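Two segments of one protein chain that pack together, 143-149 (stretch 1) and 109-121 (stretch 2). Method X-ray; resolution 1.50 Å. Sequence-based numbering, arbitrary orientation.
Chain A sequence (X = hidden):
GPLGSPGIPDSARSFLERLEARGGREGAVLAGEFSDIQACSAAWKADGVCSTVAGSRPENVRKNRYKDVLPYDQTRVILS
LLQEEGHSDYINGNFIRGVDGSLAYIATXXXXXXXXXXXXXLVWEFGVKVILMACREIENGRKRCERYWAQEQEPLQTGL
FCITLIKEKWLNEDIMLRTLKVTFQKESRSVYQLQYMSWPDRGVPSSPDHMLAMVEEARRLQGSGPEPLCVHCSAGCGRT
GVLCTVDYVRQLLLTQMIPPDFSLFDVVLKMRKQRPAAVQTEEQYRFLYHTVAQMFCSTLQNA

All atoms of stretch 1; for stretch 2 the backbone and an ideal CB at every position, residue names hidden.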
# COMPACT_ATOMS: atom_id res chain seq x y z
N LYS A 143 15.27 10.11 -6.22
CA LYS A 143 15.02 9.39 -4.96
C LYS A 143 13.52 9.26 -4.73
O LYS A 143 12.74 10.24 -4.80
CB LYS A 143 15.65 10.10 -3.76
CG LYS A 143 15.78 9.24 -2.49
CD LYS A 143 16.85 8.18 -2.64
CE LYS A 143 16.92 7.19 -1.50
NZ LYS A 143 17.97 7.56 -0.51
N ARG A 144 13.09 8.02 -4.49
CA ARG A 144 11.68 7.70 -4.33
C ARG A 144 11.34 7.07 -2.97
O ARG A 144 10.18 7.13 -2.53
CB ARG A 144 11.24 6.77 -5.47
CG ARG A 144 11.24 7.44 -6.82
CD ARG A 144 10.18 8.55 -6.92
NE ARG A 144 10.13 9.09 -8.29
CZ ARG A 144 9.77 10.33 -8.61
NH1 ARG A 144 9.44 11.23 -7.68
NH2 ARG A 144 9.77 10.68 -9.88
N CYS A 145 12.32 6.49 -2.29
CA CYS A 145 12.11 5.90 -0.99
C CYS A 145 13.43 5.70 -0.30
O CYS A 145 14.36 5.17 -0.94
CB CYS A 145 11.42 4.54 -1.16
SG CYS A 145 10.90 3.71 0.38
N GLU A 146 13.50 6.03 1.00
CA GLU A 146 14.67 5.64 1.77
C GLU A 146 14.70 4.16 2.09
O GLU A 146 13.65 3.54 2.35
CB GLU A 146 14.76 6.46 3.05
CG GLU A 146 14.97 7.91 2.78
CD GLU A 146 16.27 8.20 2.04
OE1 GLU A 146 17.33 7.75 2.54
OE2 GLU A 146 16.22 8.79 0.96
N ARG A 147 15.89 3.58 2.14
CA ARG A 147 16.05 2.20 2.57
C ARG A 147 15.76 2.16 4.07
O ARG A 147 16.41 2.84 4.88
CB ARG A 147 17.47 1.70 2.31
CG ARG A 147 17.70 0.35 2.93
CD ARG A 147 18.92 -0.32 2.39
NE ARG A 147 20.15 0.40 2.70
CZ ARG A 147 20.81 0.31 3.86
NH1 ARG A 147 20.33 -0.42 4.88
NH2 ARG A 147 21.95 0.99 4.04
N TYR A 148 14.78 1.33 4.43
CA TYR A 148 14.41 1.10 5.82
C TYR A 148 14.70 -0.29 6.31
O TYR A 148 14.44 -0.60 7.48
CB TYR A 148 12.95 1.44 6.00
CG TYR A 148 12.02 0.68 5.06
CD1 TYR A 148 11.59 -0.62 5.36
CD2 TYR A 148 11.50 1.30 3.91
CE1 TYR A 148 10.74 -1.32 4.54
CE2 TYR A 148 10.64 0.58 3.05
CZ TYR A 148 10.24 -0.72 3.39
OH TYR A 148 9.36 -1.40 2.62
N TRP A 149 15.19 -1.14 5.42
CA TRP A 149 15.57 -2.53 5.71
C TRP A 149 17.09 -2.61 5.85
O TRP A 149 17.83 -1.74 5.37
CB TRP A 149 15.06 -3.46 4.62
CG TRP A 149 15.58 -3.15 3.26
CD1 TRP A 149 16.69 -3.66 2.69
CD2 TRP A 149 15.03 -2.21 2.29
NE1 TRP A 149 16.90 -3.11 1.46
CE2 TRP A 149 15.89 -2.22 1.18
CE3 TRP A 149 13.90 -1.38 2.25
CZ2 TRP A 149 15.66 -1.47 0.06
CZ3 TRP A 149 13.69 -0.59 1.13
CH2 TRP A 149 14.58 -0.62 0.06
N UNK A 109 3.31 6.36 2.39
CA UNK A 109 4.36 6.76 1.45
C UNK A 109 5.67 6.03 1.73
O UNK A 109 5.91 5.47 2.81
CB UNK A 109 4.58 8.27 1.52
N UNK A 110 6.61 6.11 0.79
CA UNK A 110 7.97 5.62 1.04
C UNK A 110 8.62 6.58 2.03
O UNK A 110 8.65 7.79 1.80
CB UNK A 110 8.78 5.52 -0.25
N UNK A 111 9.13 6.05 3.16
CA UNK A 111 9.64 6.96 4.18
C UNK A 111 10.83 7.82 3.74
O UNK A 111 11.62 7.42 2.86
CB UNK A 111 10.04 6.15 5.41
N UNK A 112 10.91 9.00 4.36
CA UNK A 112 12.02 9.93 4.17
C UNK A 112 13.07 9.67 5.24
O UNK A 112 12.80 8.99 6.23
CB UNK A 112 11.54 11.38 4.22
N UNK A 113 14.27 10.26 5.10
CA UNK A 113 15.25 10.03 6.15
C UNK A 113 14.74 10.33 7.57
O UNK A 113 14.94 9.54 8.51
CB UNK A 113 16.49 10.88 5.87
N UNK A 114 14.01 11.43 7.68
CA UNK A 114 13.45 11.86 8.95
C UNK A 114 12.08 11.28 9.29
O UNK A 114 11.52 11.65 10.34
CB UNK A 114 13.35 13.39 8.96
N UNK A 115 11.52 10.40 8.44
CA UNK A 115 10.32 9.66 8.85
C UNK A 115 10.53 8.13 8.96
O UNK A 115 9.58 7.39 9.20
CB UNK A 115 9.19 9.94 7.85
N UNK A 116 11.77 7.66 8.84
CA UNK A 116 12.09 6.23 9.02
C UNK A 116 11.60 5.70 10.35
O UNK A 116 11.01 4.64 10.46
CB UNK A 116 13.60 6.00 8.91
N UNK A 117 11.85 6.47 11.41
CA UNK A 117 11.43 6.07 12.74
C UNK A 117 9.89 5.97 12.78
O UNK A 117 9.31 5.03 13.39
CB UNK A 117 11.95 7.06 13.79
N UNK A 118 9.20 6.93 12.16
CA UNK A 118 7.74 6.89 12.14
C UNK A 118 7.17 5.69 11.39
O UNK A 118 6.17 5.08 11.78
CB UNK A 118 7.20 8.18 11.51
N UNK A 119 7.81 5.34 10.28
CA UNK A 119 7.46 4.14 9.54
C UNK A 119 7.54 2.89 10.42
O UNK A 119 6.62 2.08 10.45
CB UNK A 119 8.38 3.99 8.33
N UNK A 120 8.62 2.76 11.18
CA UNK A 120 8.72 1.58 12.09
C UNK A 120 7.75 1.66 13.27
O UNK A 120 7.21 0.66 13.69
CB UNK A 120 10.15 1.45 12.63
N UNK A 121 7.46 2.87 13.78
CA UNK A 121 6.40 2.99 14.79
C UNK A 121 5.06 2.46 14.26
O UNK A 121 4.29 1.78 14.97
CB UNK A 121 6.25 4.45 15.23

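Position 109 has nothing of stretch 1 within 5.5 Å of its ideal CB. Stretch 1 sets no preference here. The residue is Gln109, whose amide is hydrogen-bonded elsewhere in the structure.

Position 110 is the tightest. Its ideal CB points toward stretch 1. That CB would sit 2.9 Å from Cys145 SG, a clash, and 3.1 Å from Arg144 O. With Cys145 placed as it is, only a residue without a side chain fits. It is Gly110, and its CA packs 3.6 Å from Cys145 SG.

At position 111 the backbone O accepts a hydrogen bond from Glu146 N (3.0 Å, 160° at the hydrogen). The ideal CB points sideways, 5.3 Å from both Tyr148 CD2 and Glu146 CB. A phi of -63° with psi of 151° suits proline, and a small or medium apolar side chain would also fit. Pro111 fills the site. Its CD lies 3.7 Å from Cys145 SG, and its CG lies 3.8 Å from Tyr148 CD2.

The CB of position 112 points away, so stretch 1 hardly restricts it. It is Leu112. Its backbone C is 3.6 Å from Glu146 CG, while its N donates to the side chain of 115.

At position 113 the CB points sideways, 4.5 Å from Glu146 CG. Phi is -53°, within reach of proline, although many side chains could pass here. Pro113 lays its ring CD 3.4 Å from Glu146 CG, against the aliphatic part of that side chain. Glu146 OE2 forms a salt bridge with Lys143 NZ (2.6 Å).

Position 114 points away and is open to many residues; it is His114. Position 115 is out of reach but precedes a helix, where Ser, Thr, Asp or Asn is common. Thr115 makes no capping bond with its side chain; its OG1 accepts from Leu112 N at 2.9 Å.

Position 116 starts the helix and points toward Tyr148, with its CB 5.4 Å from Tyr148 CB. A branched or flexible apolar chain would suit, such as Leu, Ile or Met. Leu116 places CD2 3.7 Å from Tyr148 CB and 4.0 Å from Glu146 CB.

Positions 117 and 118 are out of reach. They are Leu117 and Asp118.

Position 119 points toward stretch 1, but its CB has no neighbour there within 5.5 Å. A long apolar or aromatic side chain could reach the Tyr148 ring. Phe119 does so: its CE2 lies over one face of that ring, 3.6 Å from Tyr148 CD1. The ring planes meet obliquely at 40°.

The CB of position 120 points sideways, with nothing of stretch 1 within 5.5 Å, so contact needs a long side chain. Tyr148 offers a ring edge and a backbone acceptor, which favours a large residue with a donor. Trp120 answers both: NE1 makes a weak hydrogen bond to Tyr148 O (3.2 Å), and CZ2 lies 3.9 Å from Tyr148 CD1.

Position 121 is out of reach. Arg121 NH1 forms a salt bridge to Asp118 OD1 (2.8 Å).

Stretch 2 109-121: QGPLPHTLLDFWR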
# COMPACT_ATOMS: atom_id res chain seq x y z
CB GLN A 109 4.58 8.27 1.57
CG GLN A 109 5.28 8.72 2.82
CD GLN A 109 5.49 10.22 2.93
OE1 GLN A 109 4.92 11.03 2.19
NE2 GLN A 109 6.31 10.59 3.91
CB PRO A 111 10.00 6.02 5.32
CG PRO A 111 10.18 4.72 4.71
CD PRO A 111 9.22 4.64 3.58
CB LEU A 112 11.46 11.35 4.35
CG LEU A 112 10.42 11.78 3.32
CD1 LEU A 112 9.58 12.93 3.88
CD2 LEU A 112 11.07 12.24 2.05
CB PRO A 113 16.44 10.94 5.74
CG PRO A 113 16.29 11.08 4.30
CD PRO A 113 14.80 11.12 4.03
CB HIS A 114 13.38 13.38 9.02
CG HIS A 114 12.72 14.02 7.85
ND1 HIS A 114 13.31 14.07 6.60
CD2 HIS A 114 11.51 14.60 7.72
CE1 HIS A 114 12.50 14.68 5.76
NE2 HIS A 114 11.39 15.01 6.42
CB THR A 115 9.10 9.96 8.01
OG1 THR A 115 9.25 9.37 6.71
CG2 THR A 115 8.84 11.46 7.90
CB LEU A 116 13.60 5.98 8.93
CG LEU A 116 14.24 6.02 7.55
CD1 LEU A 116 15.74 5.70 7.70
CD2 LEU A 116 13.62 5.00 6.59
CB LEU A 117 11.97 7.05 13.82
CG LEU A 117 11.43 6.85 15.23
CD1 LEU A 117 11.73 5.44 15.71
CD2 LEU A 117 12.08 7.88 16.16
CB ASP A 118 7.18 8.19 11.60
CG ASP A 118 7.53 9.40 12.48
OD1 ASP A 118 7.72 9.21 13.71
OD2 ASP A 118 7.59 10.52 11.90
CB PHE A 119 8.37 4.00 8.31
CG PHE A 119 8.09 2.82 7.49
CD1 PHE A 119 7.14 2.87 6.48
CD2 PHE A 119 8.82 1.65 7.66
CE1 PHE A 119 6.91 1.77 5.66
CE2 PHE A 119 8.57 0.55 6.88
CZ PHE A 119 7.60 0.60 5.89
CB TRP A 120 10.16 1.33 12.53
CG TRP A 120 10.97 0.73 11.41
CD1 TRP A 120 11.99 1.32 10.72
CD2 TRP A 120 10.78 -0.56 10.83
NE1 TRP A 120 12.43 0.47 9.74
CE2 TRP A 120 11.73 -0.69 9.79
CE3 TRP A 120 9.92 -1.62 11.08
CZ2 TRP A 120 11.83 -1.86 9.00
CZ3 TRP A 120 10.04 -2.78 10.31
CH2 TRP A 120 10.97 -2.86 9.27
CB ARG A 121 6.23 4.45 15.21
CG ARG A 121 7.36 5.02 16.08
CD ARG A 121 7.30 6.58 16.17
NE ARG A 121 6.12 7.00 16.88
CZ ARG A 121 5.42 8.13 16.67
NH1 ARG A 121 5.75 9.03 15.74
NH2 ARG A 121 4.40 8.35 17.46
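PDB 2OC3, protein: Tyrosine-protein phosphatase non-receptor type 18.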